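Local coordinates for protein mandelate racemase/muconate lactonizing enzyme/Enolase superfamily (Rhodobacter sphaeroides, PDB 2HZG) that belongs to the mandelate racemase/muconate lactonizing enzyme group of the enolase superfamily, pairing an enolase-type N-terminal domain with a metal-binding TIM-barrel-like domain, at residues A[130-135]-A[321-326]. Numbering follows the deposited sequence.
Sequences ASHGKR and GLEADR
Two loops run side by side in this enolase-superfamily fold, leading into the first and last strands of the barrel domain, 135-141 and 327-331, whose parallel pairing closes it in TIM-barrel topology. His132 suits its partly exposed place by offering a flat face to Glu323 and a ring nitrogen to water. With CG anti to its carbonyl carbon (chi1 -62°), its imidazole receives Glu323 CB over the centre of one face, a CH-pi contact 3.7 Å from the ring centroid. The Glu323 chain, extended beyond CG, carries the carboxylate along the same face, its plane only 6° from that of the ring; proximity of the acid could favour a protonated histidine. At the ring edge, a water bridges His132 NE2 and Gly321 O, and Gly321 CA makes a CA-H...O contact with Ala130 O at 3.2 Å.

Lys134 suits the buried side because its long chain, bent at chi2 (-72°), brings an ammonium to two backbone carbonyls. NZ donates to Asp325 O at 2.9 Å, from above the carbonyl plane, and to Phe319 O. A second water accepts from NZ and donates to Gly133 O and Glu323 O, tying the type I turn Leu322-Asp325 to the other loop. Arg326 reaches Glu323 OE2 through NH2 in a long salt bridge (3.8 Å), while its NE donates weakly to a water held by Gly133 O. Its backbone closes the pairing: Arg135 N donates to Arg326 O at 2.6 Å, nearly along the C=O axis.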
loop_
_atom_site.group_PDB
_atom_site.type_symbol
_atom_site.label_atom_id
_atom_site.label_comp_id
_atom_site.label_asym_id
_atom_site.label_seq_id
_atom_site.Cartn_x
_atom_site.Cartn_y
_atom_site.Cartn_z
ATOM N N ALA A 130 -21.494 -8.085 24.122
ATOM C CA ALA A 130 -21.263 -7.063 25.136
ATOM C C ALA A 130 -20.119 -6.142 24.702
ATOM O O ALA A 130 -19.291 -6.532 23.872
ATOM C CB ALA A 130 -20.944 -7.725 26.486
ATOM N N SER A 131 -20.112 -4.923 25.248
ATOM C CA SER A 131 -18.992 -3.995 25.123
ATOM C C SER A 131 -18.337 -3.809 26.496
ATOM O O SER A 131 -18.893 -3.176 27.401
ATOM C CB SER A 131 -19.450 -2.661 24.564
ATOM O OG SER A 131 -18.394 -1.725 24.531
ATOM N N HIS A 132 -17.147 -4.377 26.632
ATOM C CA HIS A 132 -16.441 -4.420 27.911
ATOM C C HIS A 132 -15.547 -3.208 28.129
ATOM O O HIS A 132 -15.024 -2.616 27.168
ATOM C CB HIS A 132 -15.613 -5.712 27.983
ATOM C CG HIS A 132 -16.443 -6.958 27.936
ATOM N ND1 HIS A 132 -17.258 -7.348 28.978
ATOM C CD2 HIS A 132 -16.572 -7.911 26.982
ATOM C CE1 HIS A 132 -17.867 -8.479 28.661
ATOM N NE2 HIS A 132 -17.462 -8.846 27.458
ATOM N N GLY A 133 -15.363 -2.859 29.402
ATOM C CA GLY A 133 -14.518 -1.748 29.792
ATOM C C GLY A 133 -13.059 -1.955 29.437
ATOM O O GLY A 133 -12.497 -3.042 29.619
ATOM N N LYS A 134 -12.468 -0.912 28.876
ATOM C CA LYS A 134 -11.050 -0.916 28.544
ATOM C C LYS A 134 -10.346 0.132 29.379
ATOM O O LYS A 134 -10.881 1.209 29.627
ATOM C CB LYS A 134 -10.826 -0.607 27.059
ATOM C CG LYS A 134 -11.712 -1.404 26.104
ATOM C CD LYS A 134 -11.286 -2.864 26.050
ATOM C CE LYS A 134 -12.137 -3.633 25.065
ATOM N NZ LYS A 134 -11.965 -5.072 25.311
ATOM N N ARG A 135 -9.126 -0.190 29.788
ATOM C CA ARG A 135 -8.320 0.705 30.591
ATOM C C ARG A 135 -7.444 1.549 29.645
ATOM O O ARG A 135 -6.522 1.016 29.014
ATOM C CB ARG A 135 -7.491 -0.130 31.584
ATOM C CG ARG A 135 -6.504 0.675 32.421
ATOM C CD ARG A 135 -7.206 1.481 33.515
ATOM N NE ARG A 135 -8.007 0.625 34.396
ATOM C CZ ARG A 135 -8.838 1.079 35.335
ATOM N NH1 ARG A 135 -8.983 2.387 35.532
ATOM N NH2 ARG A 135 -9.521 0.222 36.074
ATOM N N GLY A 321 -16.062 -6.896 22.556
ATOM C CA GLY A 321 -16.535 -8.093 23.243
ATOM C C GLY A 321 -15.442 -8.997 23.756
ATOM O O GLY A 321 -15.737 -10.053 24.307
ATOM N N LEU A 322 -14.182 -8.591 23.588
ATOM C CA LEU A 322 -13.055 -9.361 24.113
ATOM C C LEU A 322 -12.626 -8.833 25.483
ATOM O O LEU A 322 -11.796 -7.919 25.600
ATOM C CB LEU A 322 -11.884 -9.360 23.126
ATOM C CG LEU A 322 -12.185 -9.829 21.704
ATOM C CD1 LEU A 322 -10.877 -9.815 20.909
ATOM C CD2 LEU A 322 -12.831 -11.223 21.680
ATOM N N GLU A 323 -13.226 -9.407 26.525
ATOM C CA GLU A 323 -13.098 -8.868 27.854
ATOM C C GLU A 323 -11.661 -8.777 28.358
ATOM O O GLU A 323 -11.314 -7.793 29.009
ATOM C CB GLU A 323 -13.951 -9.663 28.832
ATOM C CG GLU A 323 -13.999 -9.013 30.215
ATOM C CD GLU A 323 -14.998 -9.668 31.150
ATOM O OE1 GLU A 323 -15.641 -10.676 30.758
ATOM O OE2 GLU A 323 -15.140 -9.158 32.278
ATOM N N ALA A 324 -10.833 -9.775 28.045
ATOM C CA ALA A 324 -9.474 -9.841 28.570
ATOM C C ALA A 324 -8.514 -8.892 27.852
ATOM O O ALA A 324 -7.492 -8.514 28.414
ATOM C CB ALA A 324 -8.935 -11.292 28.550
ATOM N N ASP A 325 -8.836 -8.509 26.615
ATOM C CA ASP A 325 -8.036 -7.499 25.913
ATOM C C ASP A 325 -8.423 -6.123 26.422
ATOM O O ASP A 325 -9.173 -5.387 25.793
ATOM C CB ASP A 325 -8.154 -7.660 24.394
ATOM C CG ASP A 325 -7.356 -8.867 23.886
ATOM O OD1 ASP A 325 -6.949 -9.718 24.698
ATOM O OD2 ASP A 325 -7.118 -8.976 22.688
ATOM N N ARG A 326 -7.911 -5.806 27.603
ATOM C CA ARG A 326 -8.450 -4.708 28.408
ATOM C C ARG A 326 -7.806 -3.365 28.192
ATOM O O ARG A 326 -8.350 -2.363 28.590
ATOM C CB ARG A 326 -8.385 -5.057 29.898
ATOM C CG ARG A 326 -9.248 -6.239 30.231
ATOM C CD ARG A 326 -9.725 -6.279 31.692
ATOM N NE ARG A 326 -10.697 -7.359 31.890
ATOM C CZ ARG A 326 -10.372 -8.638 32.108
ATOM N NH1 ARG A 326 -9.090 -9.005 32.164
ATOM N NH2 ARG A 326 -11.329 -9.557 32.265
HETATM O O HOH W 1 -18.288 -10.893 25.773
HETATM O O HOH W 2 -12.316 -5.513 28.106
HETATM O O HOH W 3 -12.472 -4.619 31.921
#